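Local coordinates for protein leukocyte-associated immunoglobulin-like receptor 1 (Mus musculus, PDB 4ESK) that acts as an inhibitory collagen receptor that constitutively restrains the cytolytic function of natural killer, B and T cells by recruiting phosphatases to its phosphorylated tail, at residues C30-S33 with D34-D37. Sequence-based numbering, arbitrary orientation.
Sequences CSYS and DKHD
Between Y32 and H36 the backbone folds back on itself, bringing their CA atoms to 5.1 Å, and its bend is a classic gamma turn centred on D34 (phi 84°, psi -45°), closed by a weak hydrogen bond from K35 N to S33 O at 2.8 Å. The turn illustrates how an aromatic residue just ahead of a tight turn can pack against the residue that closes it. With CG anti to the backbone N (chi1 -157°), the Y32 ring lies beneath K35, whose CB makes a CH-pi contact 3.9 Å from the ring centroid, shifted toward the rim; K35 CG continues just past the rim, near Y32 CE1, while the bent lysine chain carries its amine away. This is the B–C loop of the immunoglobulin sandwich, leaving strand 26-31 after S31; the preceding C30 is disulfide-bonded to C80. Y39 and Y82 also meet the Y32 ring, and an alanine here would probably strip K35 CB of its aromatic platform and take from both tyrosines the ring they meet. Within the turn, S33 OG donates to D34 OD2 at 3.0 Å, arriving from above the carboxylate plane. H36 CB sits 3.3 Å from Y32 O, and the buried imidazole hydrogen-bonds through NE2 to D63 OD1, tying the loop to strand 62-67.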
loop_
_atom_site.group_PDB
_atom_site.type_symbol
_atom_site.label_atom_id
_atom_site.label_comp_id
_atom_site.label_asym_id
_atom_site.label_seq_id
_atom_site.Cartn_x
_atom_site.Cartn_y
_atom_site.Cartn_z
ATOM N N CYS A 30 1.678 -2.482 -3.656
ATOM C CA CYS A 30 2.687 -3.131 -2.821
ATOM C C CYS A 30 3.642 -3.812 -3.768
ATOM O O CYS A 30 3.233 -4.342 -4.812
ATOM C CB CYS A 30 2.033 -4.165 -1.901
ATOM S SG CYS A 30 0.871 -3.488 -0.709
ATOM N N SER A 31 4.924 -3.824 -3.441
ATOM C CA SER A 31 5.919 -4.440 -4.317
ATOM C C SER A 31 6.979 -5.133 -3.458
ATOM O O SER A 31 7.255 -4.695 -2.346
ATOM C CB SER A 31 6.543 -3.371 -5.224
ATOM O OG SER A 31 7.514 -3.905 -6.111
ATOM N N TYR A 32 7.573 -6.205 -3.967
ATOM C CA TYR A 32 8.693 -6.796 -3.265
ATOM C C TYR A 32 9.683 -7.301 -4.284
ATOM O O TYR A 32 9.518 -8.376 -4.826
ATOM C CB TYR A 32 8.245 -7.904 -2.321
ATOM C CG TYR A 32 9.195 -8.198 -1.184
ATOM C CD1 TYR A 32 10.515 -7.716 -1.168
ATOM C CD2 TYR A 32 8.777 -8.965 -0.103
ATOM C CE1 TYR A 32 11.346 -7.970 -0.103
ATOM C CE2 TYR A 32 9.609 -9.236 0.960
ATOM C CZ TYR A 32 10.897 -8.748 0.954
ATOM O OH TYR A 32 11.729 -9.001 2.019
ATOM N N SER A 33 10.697 -6.483 -4.529
ATOM C CA SER A 33 11.804 -6.825 -5.406
ATOM C C SER A 33 12.587 -7.989 -4.813
ATOM O O SER A 33 12.867 -8.042 -3.608
ATOM C CB SER A 33 12.746 -5.632 -5.564
ATOM O OG SER A 33 13.465 -5.416 -4.356
ATOM N N ASP A 34 12.987 -8.902 -5.662
ATOM C CA ASP A 34 13.992 -9.894 -5.274
ATOM C C ASP A 34 13.361 -11.080 -4.555
ATOM O O ASP A 34 13.706 -12.212 -4.872
ATOM C CB ASP A 34 15.132 -9.297 -4.400
ATOM C CG ASP A 34 15.825 -8.096 -5.047
ATOM O OD1 ASP A 34 16.245 -8.241 -6.218
ATOM O OD2 ASP A 34 15.961 -7.015 -4.388
ATOM N N LYS A 35 12.445 -10.837 -3.613
ATOM C CA LYS A 35 11.981 -11.898 -2.689
ATOM C C LYS A 35 10.510 -12.271 -2.818
ATOM O O LYS A 35 9.990 -13.027 -2.004
ATOM C CB LYS A 35 12.224 -11.481 -1.233
ATOM C CG LYS A 35 13.604 -10.942 -0.940
ATOM C CD LYS A 35 14.660 -12.020 -0.996
ATOM C CE LYS A 35 15.967 -11.551 -0.360
ATOM N NZ LYS A 35 15.805 -10.871 0.964
ATOM N N HIS A 36 9.832 -11.770 -3.841
ATOM C CA HIS A 36 8.367 -11.893 -3.914
ATOM C C HIS A 36 7.892 -13.326 -3.892
ATOM O O HIS A 36 6.890 -13.639 -3.244
ATOM C CB HIS A 36 7.870 -11.174 -5.163
ATOM C CG HIS A 36 6.374 -10.985 -5.219
ATOM N ND1 HIS A 36 5.560 -11.849 -5.834
ATOM C CD2 HIS A 36 5.569 -9.940 -4.769
ATOM C CE1 HIS A 36 4.284 -11.396 -5.751
ATOM N NE2 HIS A 36 4.300 -10.234 -5.103
ATOM N N ASP A 37 8.625 -14.222 -4.562
ATOM C CA ASP A 37 8.229 -15.637 -4.642
ATOM C C ASP A 37 8.215 -16.357 -3.290
ATOM O O ASP A 37 7.589 -17.414 -3.164
ATOM C CB ASP A 37 9.161 -16.420 -5.591
ATOM C CG ASP A 37 8.818 -16.232 -7.050
ATOM O OD1 ASP A 37 9.740 -16.231 -7.895
ATOM O OD2 ASP A 37 7.622 -16.106 -7.371
#